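Local structure of DyP-type peroxidase (Pleurotus ostreatus PC15, 6FSK) at residues A[310-315]-A[328-333]; A[324-329]-A[423-428]; A[439-444]-A[451-456]. The protein probably uses its heme b cofactor to oxidise substrates, among them dyes and manganese(II), at the expense of hydrogen peroxide. The protein carries 1 engineered substitution. All blocks are in the same frame, centred on the assembly; numbering follows the deposited sequence.

Contacts 1 and 2 are buried and share Ala328 and His329, where the chain enters helix 329-333 and supplies the axial ligand of the heme iron. Contact 1 joins a loop to this helix mainly through an arginine stacked on a phenylalanine. Contact 2 sets two loops side by side, apolar at one end and joined by a histidine-carboxylate bond at the heme end. Contact 3, only partly buried, is a short beta hairpin: backbone bonds hold it, with two amides, a serine and a threonine on one face and isoleucines on the other. Lys332 NZ bonds to Gly426 O, tying contact 1 to contact 2, while Ser443 OG bonds to Val424 O and links contact 2 to the hairpin.

Contact 1: A[310-315]-A[328-333]; sequences FDFGDS and AHIRKT. With HEM (protoporphyrin IX containing Fe), chain C.
Phe310 opens the contact by putting CZ against Ile330 CD1, 3.8 Å away; the methyl meets the edge of the ring, near its plane, a join between two apolar groups. The same ring has a cation-pi contact with the heme-binding Arg336. Asp311 then shapes the loop, its OD1 accepting from Gly313 N in an Asx turn. Phe312 carries most of the contact, since Arg331 covers one face of its ring, the two side chains passing each other in opposite directions. The chain of Arg331, with CG anti to the backbone N (chi1 -169°) and extended on to NE, brings CG to 3.6 Å from Phe312 CE2. Its CD sits over the middle of the ring, 3.8 Å from the centroid, and the guanidinium stacks flat but off-centre, the planes 5° apart and the centres 4.3 Å apart. A flat aromatic face suits both the greasy shaft and the flat cation. Ser315 completes the grip: Arg331 NH2 gives a hydrogen bond of 2.9 Å to Ser315 OG, with 151° at the hydrogen. That hydroxyl spends its own proton on Phe312 O, 2.6 Å from OG, and a water bridges it to Arg331 NH1. The loop, running from helix 298-302 to helix 315-318, thus packs on helix 329-333, whose His329 is the axial ligand of the heme iron, and Arg331 NE extends the join by a salt bridge to Asp338 of helix 337-340.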
# COMPACT_ATOMS: atom_id res chain seq x y z
N PHE A 310 13.15 14.90 5.59
CA PHE A 310 13.40 15.67 4.34
C PHE A 310 12.04 16.04 3.81
O PHE A 310 11.02 15.40 4.19
CB PHE A 310 14.19 14.88 3.30
CG PHE A 310 13.54 13.57 2.87
CD1 PHE A 310 13.75 12.43 3.57
CD2 PHE A 310 12.72 13.54 1.76
CE1 PHE A 310 13.17 11.25 3.20
CE2 PHE A 310 12.15 12.39 1.36
CZ PHE A 310 12.36 11.27 2.06
N ASP A 311 11.96 17.11 3.04
CA ASP A 311 10.71 17.57 2.52
C ASP A 311 10.78 17.99 1.04
O ASP A 311 9.81 18.46 0.51
CB ASP A 311 10.14 18.68 3.38
CG ASP A 311 11.06 19.90 3.46
OD1 ASP A 311 12.07 20.02 2.76
OD2 ASP A 311 10.79 20.79 4.29
N PHE A 312 11.95 17.82 0.40
CA PHE A 312 12.22 18.28 -0.97
C PHE A 312 12.43 19.81 -1.14
O PHE A 312 12.67 20.27 -2.26
CB PHE A 312 11.25 17.74 -2.04
CG PHE A 312 11.00 16.24 -1.95
CD1 PHE A 312 11.99 15.34 -2.09
CD2 PHE A 312 9.72 15.78 -1.83
CE1 PHE A 312 11.78 13.97 -2.02
CE2 PHE A 312 9.46 14.40 -1.77
CZ PHE A 312 10.50 13.53 -1.88
N GLY A 313 12.48 20.48 -0.03
CA GLY A 313 12.78 21.90 0.02
C GLY A 313 11.94 22.67 -0.96
O GLY A 313 10.74 22.51 -1.06
N ASP A 314 12.58 23.56 -1.73
CA ASP A 314 11.92 24.26 -2.80
C ASP A 314 12.48 23.78 -4.18
O ASP A 314 12.40 24.49 -5.19
CB ASP A 314 12.07 25.80 -2.66
CG ASP A 314 13.54 26.24 -2.73
OD1 ASP A 314 14.46 25.41 -2.71
OD2 ASP A 314 13.78 27.47 -2.81
N SER A 315 12.89 22.50 -4.27
CA SER A 315 13.54 22.03 -5.48
C SER A 315 12.60 22.03 -6.68
O SER A 315 13.00 22.25 -7.83
CB SER A 315 14.22 20.71 -5.26
OG SER A 315 13.26 19.76 -4.76
N ALA A 328 10.36 10.31 -8.99
CA ALA A 328 10.74 9.21 -8.07
C ALA A 328 9.50 8.69 -7.38
O ALA A 328 8.59 9.49 -7.05
CB ALA A 328 11.73 9.72 -7.05
N HIS A 329 9.45 7.37 -7.12
CA HIS A 329 8.22 6.79 -6.55
C HIS A 329 7.74 7.40 -5.30
O HIS A 329 6.60 7.74 -5.17
CB HIS A 329 8.47 5.32 -6.36
CG HIS A 329 7.35 4.61 -5.70
ND1 HIS A 329 6.08 4.55 -6.21
CD2 HIS A 329 7.32 3.86 -4.57
CE1 HIS A 329 5.32 3.79 -5.42
NE2 HIS A 329 6.04 3.42 -4.38
N ILE A 330 8.65 7.66 -4.38
CA ILE A 330 8.17 8.19 -3.08
C ILE A 330 7.65 9.61 -3.25
O ILE A 330 6.84 10.07 -2.46
CB ILE A 330 9.23 8.15 -1.92
CG1 ILE A 330 10.39 9.15 -2.14
CG2 ILE A 330 9.67 6.72 -1.71
CD1 ILE A 330 11.36 9.21 -0.96
N ARG A 331 8.20 10.34 -4.23
CA ARG A 331 7.80 11.72 -4.45
C ARG A 331 6.46 11.83 -5.16
O ARG A 331 5.68 12.77 -4.92
CB ARG A 331 8.93 12.47 -5.22
CG ARG A 331 8.81 13.98 -5.33
CD ARG A 331 10.22 14.49 -5.70
NE ARG A 331 10.14 15.96 -5.75
CZ ARG A 331 11.23 16.72 -5.78
NH1 ARG A 331 12.41 16.14 -5.94
NH2 ARG A 331 11.09 18.00 -5.70
N LYS A 332 6.20 10.89 -6.08
CA LYS A 332 4.92 10.71 -6.73
C LYS A 332 3.85 10.30 -5.73
O LYS A 332 2.71 10.73 -5.89
CB LYS A 332 5.01 9.66 -7.82
CG LYS A 332 5.69 10.13 -9.07
CD LYS A 332 4.75 10.91 -10.01
CE LYS A 332 5.30 11.10 -11.39
NZ LYS A 332 4.26 11.69 -12.24
N THR A 333 4.16 9.65 -4.65
CA THR A 333 3.15 9.10 -3.76
C THR A 333 3.00 9.89 -2.45
O THR A 333 1.91 9.92 -1.93
CB THR A 333 3.40 7.61 -3.45
OG1 THR A 333 4.66 7.47 -2.79
CG2 THR A 333 3.29 6.71 -4.73
CHA HEM C . 6.93 4.11 -0.42
CHB HEM C . 7.95 0.19 -3.04
CHC HEM C . 3.38 0.08 -4.54
CHD HEM C . 2.41 4.19 -2.17
C1A HEM C . 7.65 3.05 -0.98
C2A HEM C . 9.02 2.73 -0.75
C3A HEM C . 9.30 1.62 -1.43
C4A HEM C . 8.11 1.28 -2.16
CMA HEM C . 10.62 0.94 -1.54
CAA HEM C . 9.97 3.56 0.11
CBA HEM C . 10.12 3.18 1.58
CGA HEM C . 8.89 3.47 2.39
O1A HEM C . 8.63 4.63 2.72
O2A HEM C . 8.17 2.51 2.74
C1B HEM C . 6.80 -0.22 -3.71
C2B HEM C . 6.65 -1.35 -4.50
C3B HEM C . 5.36 -1.45 -4.92
C4B HEM C . 4.71 -0.26 -4.36
CMB HEM C . 7.75 -2.31 -4.88
CAB HEM C . 4.63 -2.40 -5.79
CBB HEM C . 5.04 -3.63 -6.00
C1C HEM C . 2.70 1.19 -4.14
C2C HEM C . 1.39 1.59 -4.44
C3C HEM C . 1.09 2.76 -3.81
C4C HEM C . 2.26 3.08 -3.02
CMC HEM C . 0.45 0.79 -5.31
CAC HEM C . -0.09 3.66 -3.83
CBC HEM C . -0.94 3.75 -4.88
C1D HEM C . 3.58 4.45 -1.44
C2D HEM C . 3.61 5.55 -0.43
C3D HEM C . 4.89 5.48 0.09
C4D HEM C . 5.57 4.43 -0.66
CMD HEM C . 2.52 6.46 -0.02
CAD HEM C . 5.53 6.39 1.13
CBD HEM C . 6.10 7.65 0.54
CGD HEM C . 6.60 8.59 1.61
O1D HEM C . 7.77 8.99 1.40
O2D HEM C . 5.94 8.80 2.60
NA HEM C . 7.09 2.21 -1.96
NB HEM C . 5.64 0.49 -3.70
NC HEM C . 3.27 2.21 -3.35
ND HEM C . 4.78 3.89 -1.59
FE HEM C . 5.23 2.25 -2.70
O HOH W 1 14.80 17.35 -4.60

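Contact 2: A[324-329]-A[423-428]; sequences CPFAAH and VVPGFD. With HEM (protoporphyrin IX containing Fe), chain C.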
# COMPACT_ATOMS: atom_id res chain seq x y z
N CYS A 324 17.06 14.43 -6.61
CA CYS A 324 15.90 13.47 -6.68
C CYS A 324 15.07 13.85 -7.89
O CYS A 324 14.60 15.01 -7.99
CB CYS A 324 15.08 13.58 -5.40
SG CYS A 324 13.69 12.38 -5.35
N PRO A 325 14.83 12.93 -8.82
CA PRO A 325 13.87 13.20 -9.90
C PRO A 325 12.52 13.57 -9.37
O PRO A 325 12.07 13.02 -8.38
CB PRO A 325 13.83 11.87 -10.70
CG PRO A 325 15.11 11.16 -10.32
CD PRO A 325 15.38 11.56 -8.91
N PHE A 326 11.79 14.42 -10.07
CA PHE A 326 10.42 14.70 -9.70
C PHE A 326 9.52 13.48 -9.71
O PHE A 326 8.58 13.39 -8.90
CB PHE A 326 9.86 15.83 -10.58
CG PHE A 326 10.58 17.15 -10.43
CD1 PHE A 326 11.08 17.58 -9.23
CD2 PHE A 326 10.72 17.94 -11.54
CE1 PHE A 326 11.73 18.84 -9.11
CE2 PHE A 326 11.38 19.17 -11.45
CZ PHE A 326 11.89 19.59 -10.22
N ALA A 327 9.85 12.52 -10.59
CA ALA A 327 9.01 11.32 -10.77
C ALA A 327 9.46 10.10 -9.95
O ALA A 327 9.00 8.99 -10.12
CB ALA A 327 8.91 10.93 -12.23
N ALA A 328 10.36 10.31 -8.99
CA ALA A 328 10.74 9.21 -8.07
C ALA A 328 9.50 8.69 -7.38
O ALA A 328 8.59 9.49 -7.05
CB ALA A 328 11.73 9.72 -7.05
N HIS A 329 9.45 7.37 -7.12
CA HIS A 329 8.22 6.79 -6.55
C HIS A 329 7.74 7.40 -5.30
O HIS A 329 6.60 7.74 -5.17
CB HIS A 329 8.47 5.32 -6.36
CG HIS A 329 7.35 4.61 -5.70
ND1 HIS A 329 6.08 4.55 -6.21
CD2 HIS A 329 7.32 3.86 -4.57
CE1 HIS A 329 5.32 3.79 -5.42
NE2 HIS A 329 6.04 3.42 -4.38
N VAL A 423 9.29 20.95 -18.66
CA VAL A 423 9.66 19.76 -17.83
C VAL A 423 8.42 18.84 -17.73
O VAL A 423 7.30 19.28 -17.32
CB VAL A 423 10.08 20.20 -16.41
CG1 VAL A 423 10.30 18.98 -15.53
CG2 VAL A 423 11.29 21.05 -16.45
N VAL A 424 8.62 17.58 -18.06
CA VAL A 424 7.63 16.55 -18.11
C VAL A 424 8.21 15.38 -17.26
O VAL A 424 9.02 14.63 -17.74
CB VAL A 424 7.28 16.05 -19.57
CG1 VAL A 424 6.17 15.01 -19.47
CG2 VAL A 424 6.82 17.24 -20.42
N PRO A 425 7.82 15.33 -15.96
CA PRO A 425 8.44 14.33 -15.11
C PRO A 425 8.35 12.91 -15.62
O PRO A 425 9.28 12.14 -15.48
CB PRO A 425 7.65 14.45 -13.80
CG PRO A 425 7.42 15.97 -13.76
CD PRO A 425 6.96 16.24 -15.16
N GLY A 426 7.23 12.57 -16.22
CA GLY A 426 6.92 11.23 -16.64
C GLY A 426 6.27 10.39 -15.57
O GLY A 426 5.70 10.92 -14.60
N PHE A 427 6.19 9.13 -15.87
CA PHE A 427 5.52 8.17 -15.01
C PHE A 427 6.37 7.78 -13.79
O PHE A 427 7.60 7.70 -13.84
CB PHE A 427 5.16 6.84 -15.80
CG PHE A 427 4.03 7.03 -16.75
CD1 PHE A 427 4.25 7.66 -17.95
CD2 PHE A 427 2.77 6.66 -16.44
CE1 PHE A 427 3.21 7.88 -18.86
CE2 PHE A 427 1.71 6.88 -17.33
CZ PHE A 427 1.96 7.50 -18.54
N ASP A 428 5.65 7.44 -12.71
CA ASP A 428 6.23 6.68 -11.63
C ASP A 428 6.64 5.34 -12.26
O ASP A 428 5.80 4.66 -12.89
CB ASP A 428 5.17 6.47 -10.59
CG ASP A 428 5.61 5.65 -9.44
OD1 ASP A 428 6.25 4.55 -9.61
OD2 ASP A 428 5.28 6.03 -8.25
CHA HEM C . 6.93 4.11 -0.42
CHB HEM C . 7.95 0.19 -3.04
CHC HEM C . 3.38 0.08 -4.54
CHD HEM C . 2.41 4.19 -2.17
C1A HEM C . 7.65 3.05 -0.98
C2A HEM C . 9.02 2.73 -0.75
C3A HEM C . 9.30 1.62 -1.43
C4A HEM C . 8.11 1.28 -2.16
CMA HEM C . 10.62 0.94 -1.54
CAA HEM C . 9.97 3.56 0.11
CBA HEM C . 10.12 3.18 1.58
CGA HEM C . 8.89 3.47 2.39
O1A HEM C . 8.63 4.63 2.72
O2A HEM C . 8.17 2.51 2.74
C1B HEM C . 6.80 -0.22 -3.71
C2B HEM C . 6.65 -1.35 -4.50
C3B HEM C . 5.36 -1.45 -4.92
C4B HEM C . 4.71 -0.26 -4.36
CMB HEM C . 7.75 -2.31 -4.88
CAB HEM C . 4.63 -2.40 -5.79
CBB HEM C . 5.04 -3.63 -6.00
C1C HEM C . 2.70 1.19 -4.14
C2C HEM C . 1.39 1.59 -4.44
C3C HEM C . 1.09 2.76 -3.81
C4C HEM C . 2.26 3.08 -3.02
CMC HEM C . 0.45 0.79 -5.31
CAC HEM C . -0.09 3.66 -3.83
CBC HEM C . -0.94 3.75 -4.88
C1D HEM C . 3.58 4.45 -1.44
C2D HEM C . 3.61 5.55 -0.43
C3D HEM C . 4.89 5.48 0.09
C4D HEM C . 5.57 4.43 -0.66
CMD HEM C . 2.52 6.46 -0.02
CAD HEM C . 5.53 6.39 1.13
CBD HEM C . 6.10 7.65 0.54
CGD HEM C . 6.60 8.59 1.61
O1D HEM C . 7.77 8.99 1.40
O2D HEM C . 5.94 8.80 2.60
NA HEM C . 7.09 2.21 -1.96
NB HEM C . 5.64 0.49 -3.70
NC HEM C . 3.27 2.21 -3.35
ND HEM C . 4.78 3.89 -1.59
FE HEM C . 5.23 2.25 -2.70
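His329 and Asp428 form the His-carboxylate hydrogen bond of the heme pocket, where two loops run almost parallel. His329 ND1 donates to Asp428 OD2 over 2.6 Å, nearly straight at 169°. The carboxylate oxygen lies close to the imidazole plane and uses its syn lone pair, although the carboxylate itself is turned 76° from the ring. The other oxygen, OD1, accepts from the backbone N of Ile430 and Ile431, so both oxygens of the carboxylate are held. His329 NE2 binds the iron, and the bond to ND1 helps to fix the ring and probably makes it a stronger donor to the metal. Next to this polar end the packing stays close: Ala327 CB sits 3.5 Å from Pro425 O, and the small methyl suits the narrow space beside the carbonyl oxygens of Pro425 and Phe427. Gly426 has backbone angles at which a side chain would press on the carbonyl oxygen of Pro425, so glycine suits the place. Toward Val423 the contact is looser and nearer solvent. Phe326, in a type I turn from Pro325 to Ala328, rests its CB 4.0 Å from Pro425 CG, while the exposed Val424 points away. At the outer end, Val423 CG1 meets the edge of the Phe326 ring at CD2, 4.1 Å off.

Contact 3: A[439-444]-A[451-456]; sequences IRQISG and TTNITL
Gln441 and Asn453, on the same face of a small antiparallel beta hairpin, each hold CG anti to the carbonyl carbon (chi1 -78° and -64°), and their amides meet. Asn453 ND2 donates to a lone pair of Gln441 OE1, 2.6 Å away but bent to 135° at the hydrogen. The Gln441 chain, extended beyond CG, runs side by side with Thr455, its partner in a non-hydrogen-bonded pair. Polar side chains suit this face, which is partly in solvent. An alanine in place of Gln441 would probably leave Asn453 ND2 without this acceptor and the flank of Thr455 uncovered. The frame is backbone: Ile442 and Ile454 form a hydrogen-bonded pair, Ile442 N to Ile454 O 3.0 Å and Ile454 N to Ile442 O 2.9 Å. Beyond it Leu456 N bonds to Arg440 O at 2.8 Å, and a water joins Arg440 N to Leu456 O. Backbone bonds from Gln441 to Phe427 and from Ser443 to Pro425 join the hairpin to the loop that carries Asp428. The beta-branched isoleucines favour extended backbone and turn to the other face; Ile454 touches Phe255 of helix 249-258, as does Leu456 just beyond. Leu456 CD1 lies 3.4 Å above the guanidinium plane of Arg440, offset toward the rim, and its CD2 reaches the opposite strand at Ile442 CG2, 4.0 Å away.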
# COMPACT_ATOMS: atom_id res chain seq x y z
N ILE A 439 3.30 3.61 -24.40
CA ILE A 439 4.68 3.89 -24.08
C ILE A 439 4.72 4.77 -22.82
O ILE A 439 4.01 5.80 -22.79
CB ILE A 439 5.26 4.82 -25.21
CG1 ILE A 439 5.32 4.06 -26.53
CG2 ILE A 439 6.66 5.29 -24.84
CD1 ILE A 439 6.07 2.73 -26.38
N ARG A 440 5.46 4.33 -21.78
CA ARG A 440 5.78 5.18 -20.63
C ARG A 440 7.24 5.63 -20.61
O ARG A 440 8.15 4.88 -21.06
CB ARG A 440 5.49 4.39 -19.36
CG ARG A 440 4.05 4.11 -19.12
CD ARG A 440 3.72 3.29 -17.85
NE ARG A 440 4.47 2.07 -17.94
CZ ARG A 440 5.37 1.66 -17.07
NH1 ARG A 440 5.46 2.20 -15.85
NH2 ARG A 440 6.14 0.63 -17.39
N GLN A 441 7.49 6.83 -20.16
CA GLN A 441 8.84 7.43 -20.07
C GLN A 441 8.97 8.06 -18.69
O GLN A 441 7.94 8.39 -18.02
CB GLN A 441 8.92 8.60 -21.11
CG GLN A 441 9.13 7.98 -22.46
CD GLN A 441 9.12 8.79 -23.76
OE1 GLN A 441 9.43 9.99 -23.88
NE2 GLN A 441 8.87 8.04 -24.77
N ILE A 442 10.22 8.21 -18.27
CA ILE A 442 10.61 8.87 -17.07
C ILE A 442 11.76 9.81 -17.34
O ILE A 442 12.74 9.39 -17.96
CB ILE A 442 10.84 7.94 -15.87
CG1 ILE A 442 11.15 8.79 -14.64
CG2 ILE A 442 11.92 6.91 -16.15
CD1 ILE A 442 11.10 8.01 -13.33
N SER A 443 11.64 11.09 -16.97
CA SER A 443 12.73 12.06 -17.17
C SER A 443 13.41 12.36 -15.87
O SER A 443 12.94 11.97 -14.79
CB SER A 443 12.13 13.35 -17.78
OG SER A 443 11.46 14.11 -16.80
N GLY A 444 14.49 13.11 -15.93
CA GLY A 444 15.14 13.62 -14.77
C GLY A 444 16.06 12.64 -14.05
O GLY A 444 16.65 12.99 -13.03
N THR A 451 16.67 16.81 -18.89
CA THR A 451 15.69 16.80 -19.95
C THR A 451 15.60 15.45 -20.65
O THR A 451 14.62 15.17 -21.32
CB THR A 451 15.94 17.90 -21.01
OG1 THR A 451 15.88 19.19 -20.33
CG2 THR A 451 14.80 17.93 -21.98
N THR A 452 16.61 14.62 -20.51
CA THR A 452 16.55 13.32 -21.19
C THR A 452 15.59 12.36 -20.47
O THR A 452 15.54 12.28 -19.24
CB THR A 452 17.91 12.71 -21.40
OG1 THR A 452 18.52 12.39 -20.16
CG2 THR A 452 18.73 13.70 -22.14
N ASN A 453 14.80 11.69 -21.29
CA ASN A 453 13.87 10.64 -20.86
C ASN A 453 14.44 9.29 -21.13
O ASN A 453 15.18 9.06 -22.12
CB ASN A 453 12.59 10.57 -21.73
CG ASN A 453 11.75 11.73 -21.67
OD1 ASN A 453 11.91 12.61 -20.86
ND2 ASN A 453 10.85 11.79 -22.66
N ILE A 454 14.08 8.34 -20.28
CA ILE A 454 14.25 6.93 -20.61
C ILE A 454 12.87 6.44 -20.91
O ILE A 454 11.92 6.61 -20.13
CB ILE A 454 14.82 6.11 -19.44
CG1 ILE A 454 16.20 6.63 -19.04
CG2 ILE A 454 14.89 4.61 -19.85
CD1 ILE A 454 16.78 6.09 -17.76
N THR A 455 12.77 5.72 -22.03
CA THR A 455 11.58 5.11 -22.43
C THR A 455 11.53 3.72 -21.80
O THR A 455 12.44 2.91 -22.01
CB THR A 455 11.42 5.03 -23.97
OG1 THR A 455 11.41 6.38 -24.50
CG2 THR A 455 10.14 4.44 -24.30
N LEU A 456 10.52 3.42 -20.96
CA LEU A 456 10.53 2.18 -20.24
C LEU A 456 10.25 0.97 -21.11
O LEU A 456 9.52 1.06 -22.10
CB LEU A 456 9.56 2.24 -19.05
CG LEU A 456 9.84 3.38 -18.05
CD1 LEU A 456 8.70 3.48 -17.03
CD2 LEU A 456 11.15 3.11 -17.32
O HOH W 2 6.84 1.83 -22.29
O HOH W 3 15.35 10.08 -17.25